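Local atomic coordinates of Thiol:disulfide interchange protein (Proteus mirabilis, PDB entry 4OD7), a protein that probably acts as a periplasmic dithiol oxidase of the DsbA family, introducing disulfide bonds into folding proteins. Residues F27-S32 and R60-F65. The protein carries 1 engineered substitution. Numbering follows the deposited sequence.
Sequences FFSFYS and RYHVDF. Engineered in segment 27-32: Ser32 (natural residue Cys). With SCN (thiocyanate ion), chain G.
Phe28 stands between Arg60 and His62, with one on each face of its ring. On one face the guanidinium lies almost flat, 13° from parallel, with Arg60 CZ 3.8 Å from the Phe28 ring centroid in a cation-pi stack. On the opposite face His62 presents an edge, the planes standing at 87° and His62 CD2 coming 3.8 Å from Phe28 CE1. The Phe28 CG lies between the backbone N and the carbonyl carbon (chi1 82°), which leans the ring toward the neighbouring strand. Trp77 and Phe94 add to this tightly packed side, and Phe30 closes up against the imidazole, its CD2 3.4 Å from His62 CD2. A nearly straight bond from Phe30 N reaches His62 NE2 at 3.1 Å, approaching somewhat out of the ring plane; NE2 accepts this N-H and so should carry no proton, and ND1 is hydrogen-bonded to Thr74 OG1, which is consistent with a neutral ring.

Beneath these side chains, strands 24-28 and 58-62 run parallel in the thioredoxin fold, joined by a beta-alpha-beta crossover through helices 33-41 and 44-51. Phe28 N donates to Tyr61 O (3.1 Å), and Val63 N returns a bond to Phe28 O (3.0 Å). Past the strand, a type I turn from Ser29 leads to Ser32, an engineered residue at the redox-active cysteine position that caps helix 33-41 through Cys35 N and also hydrogen-bonds an acidic side chain of the non-covalently bound peptide. On the other face of the sheet, Phe27 and Tyr61 lie side by side in looser contact, CE1 of Phe27 4.1 Å from CD2 of Tyr61, both packing against helix 130-145.

The more open margin is at Arg60, which is partly exposed: its NH1 is paired with Glu26 and also donates to a thiocyanate N at 3.2 Å, the ion probably coming from the crystallisation liquor.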
loop_
_atom_site.group_PDB
_atom_site.type_symbol
_atom_site.label_atom_id
_atom_site.label_comp_id
_atom_site.label_asym_id
_atom_site.label_seq_id
_atom_site.Cartn_x
_atom_site.Cartn_y
_atom_site.Cartn_z
ATOM N N PHE A 27 0.791 -3.288 -1.551
ATOM C CA PHE A 27 2.198 -2.929 -1.412
ATOM C C PHE A 27 2.453 -1.569 -2.083
ATOM O O PHE A 27 2.104 -1.367 -3.250
ATOM C CB PHE A 27 3.056 -3.996 -2.059
ATOM C CG PHE A 27 2.956 -5.333 -1.397
ATOM C CD1 PHE A 27 3.808 -5.694 -0.381
ATOM C CD2 PHE A 27 2.027 -6.259 -1.832
ATOM C CE1 PHE A 27 3.691 -6.965 0.202
ATOM C CE2 PHE A 27 1.922 -7.507 -1.245
ATOM C CZ PHE A 27 2.746 -7.857 -0.241
ATOM N N PHE A 28 3.103 -0.663 -1.368
ATOM C CA PHE A 28 3.332 0.688 -1.885
ATOM C C PHE A 28 4.599 1.269 -1.315
ATOM O O PHE A 28 5.188 0.713 -0.404
ATOM C CB PHE A 28 2.116 1.582 -1.561
ATOM C CG PHE A 28 2.120 2.160 -0.154
ATOM C CD1 PHE A 28 2.437 3.502 0.077
ATOM C CD2 PHE A 28 1.789 1.365 0.947
ATOM C CE1 PHE A 28 2.413 4.019 1.358
ATOM C CE2 PHE A 28 1.785 1.889 2.215
ATOM C CZ PHE A 28 2.086 3.225 2.408
ATOM N N SER A 29 4.993 2.408 -1.856
ATOM C CA SER A 29 6.063 3.214 -1.328
ATOM C C SER A 29 5.669 4.698 -1.397
ATOM O O SER A 29 5.082 5.166 -2.386
ATOM C CB SER A 29 7.369 2.993 -2.119
ATOM O OG SER A 29 8.394 3.862 -1.675
ATOM N N PHE A 30 5.995 5.436 -0.343
ATOM C CA PHE A 30 5.785 6.868 -0.337
ATOM C C PHE A 30 6.681 7.541 -1.345
ATOM O O PHE A 30 6.413 8.656 -1.756
ATOM C CB PHE A 30 6.048 7.441 1.015
ATOM C CG PHE A 30 4.936 7.213 1.976
ATOM C CD1 PHE A 30 3.693 7.835 1.774
ATOM C CD2 PHE A 30 5.116 6.393 3.094
ATOM C CE1 PHE A 30 2.646 7.671 2.676
ATOM C CE2 PHE A 30 4.072 6.215 3.999
ATOM C CZ PHE A 30 2.821 6.846 3.768
ATOM N N TYR A 31 7.709 6.834 -1.793
ATOM C CA TYR A 31 8.631 7.352 -2.814
ATOM C C TYR A 31 8.191 7.192 -4.257
ATOM O O TYR A 31 8.673 7.879 -5.113
ATOM C CB TYR A 31 9.967 6.664 -2.663
ATOM C CG TYR A 31 10.819 7.172 -1.525
ATOM C CD1 TYR A 31 11.594 8.307 -1.694
ATOM C CD2 TYR A 31 10.858 6.526 -0.296
ATOM C CE1 TYR A 31 12.410 8.762 -0.692
ATOM C CE2 TYR A 31 11.676 6.997 0.722
ATOM C CZ TYR A 31 12.440 8.116 0.504
ATOM O OH TYR A 31 13.270 8.626 1.451
ATOM N N SER A 32 7.216 6.331 -4.479
ATOM C CA SER A 32 6.782 5.911 -5.780
ATOM C C SER A 32 5.751 6.887 -6.411
ATOM O O SER A 32 4.666 7.109 -5.865
ATOM C CB SER A 32 6.203 4.497 -5.631
ATOM O OG SER A 32 5.334 4.166 -6.677
ATOM N N ARG A 60 -2.169 -3.187 4.146
ATOM C CA ARG A 60 -1.431 -2.241 3.290
ATOM C C ARG A 60 -0.059 -2.142 3.859
ATOM O O ARG A 60 0.080 -1.651 4.960
ATOM C CB ARG A 60 -2.112 -0.889 3.270
ATOM C CG ARG A 60 -1.483 0.148 2.393
ATOM C CD ARG A 60 -2.382 1.357 2.309
ATOM N NE ARG A 60 -1.753 2.517 1.667
ATOM C CZ ARG A 60 -1.612 2.676 0.363
ATOM N NH1 ARG A 60 -2.021 1.754 -0.467
ATOM N NH2 ARG A 60 -1.032 3.736 -0.137
ATOM N N TYR A 61 0.940 -2.609 3.114
ATOM C CA TYR A 61 2.331 -2.683 3.555
ATOM C C TYR A 61 3.224 -1.751 2.755
ATOM O O TYR A 61 3.057 -1.610 1.549
ATOM C CB TYR A 61 2.843 -4.102 3.428
ATOM C CG TYR A 61 2.114 -5.125 4.301
ATOM C CD1 TYR A 61 1.501 -4.762 5.498
ATOM C CD2 TYR A 61 2.033 -6.465 3.901
ATOM C CE1 TYR A 61 0.832 -5.737 6.276
ATOM C CE2 TYR A 61 1.386 -7.414 4.653
ATOM C CZ TYR A 61 0.782 -7.054 5.817
ATOM O OH TYR A 61 0.147 -8.053 6.520
ATOM N N HIS A 62 4.183 -1.134 3.441
ATOM C CA HIS A 62 5.171 -0.264 2.814
ATOM C C HIS A 62 6.448 -1.072 2.490
ATOM O O HIS A 62 6.824 -2.050 3.196
ATOM C CB HIS A 62 5.497 0.915 3.719
ATOM C CG HIS A 62 6.335 1.965 3.057
ATOM N ND1 HIS A 62 7.709 1.897 2.989
ATOM C CD2 HIS A 62 5.986 3.122 2.449
ATOM C CE1 HIS A 62 8.172 2.966 2.360
ATOM N NE2 HIS A 62 7.147 3.725 2.019
ATOM N N VAL A 63 7.070 -0.704 1.372
ATOM C CA VAL A 63 8.261 -1.393 0.932
ATOM C C VAL A 63 9.541 -0.589 1.251
ATOM O O VAL A 63 9.552 0.618 1.236
ATOM C CB VAL A 63 8.192 -1.686 -0.593
ATOM C CG1 VAL A 63 6.915 -2.486 -0.962
ATOM C CG2 VAL A 63 8.306 -0.407 -1.405
ATOM N N ASP A 64 10.634 -1.295 1.504
ATOM C CA ASP A 64 11.881 -0.670 1.903
ATOM C C ASP A 64 12.706 -0.245 0.738
ATOM O O ASP A 64 13.606 0.569 0.904
ATOM C CB ASP A 64 12.745 -1.626 2.721
ATOM C CG ASP A 64 12.196 -1.939 4.089
ATOM O OD1 ASP A 64 11.177 -1.370 4.538
ATOM O OD2 ASP A 64 12.797 -2.834 4.703
ATOM N N PHE A 65 12.420 -0.812 -0.434
ATOM C CA PHE A 65 13.406 -0.827 -1.505
ATOM C C PHE A 65 13.426 0.408 -2.399
ATOM O O PHE A 65 14.303 0.523 -3.246
ATOM C CB PHE A 65 13.282 -2.108 -2.378
ATOM C CG PHE A 65 11.907 -2.379 -2.975
ATOM C CD1 PHE A 65 11.477 -1.741 -4.110
ATOM C CD2 PHE A 65 11.099 -3.345 -2.436
ATOM C CE1 PHE A 65 10.253 -2.013 -4.645
ATOM C CE2 PHE A 65 9.871 -3.613 -2.972
ATOM C CZ PHE A 65 9.449 -2.956 -4.087
HETATM S S SCN G . -1.671 -1.691 -4.043
HETATM C C SCN G . -1.790 0.020 -3.740
HETATM N N SCN G . -1.784 1.204 -3.623
HETATM O O HOH W 1 10.112 2.377 -0.317
#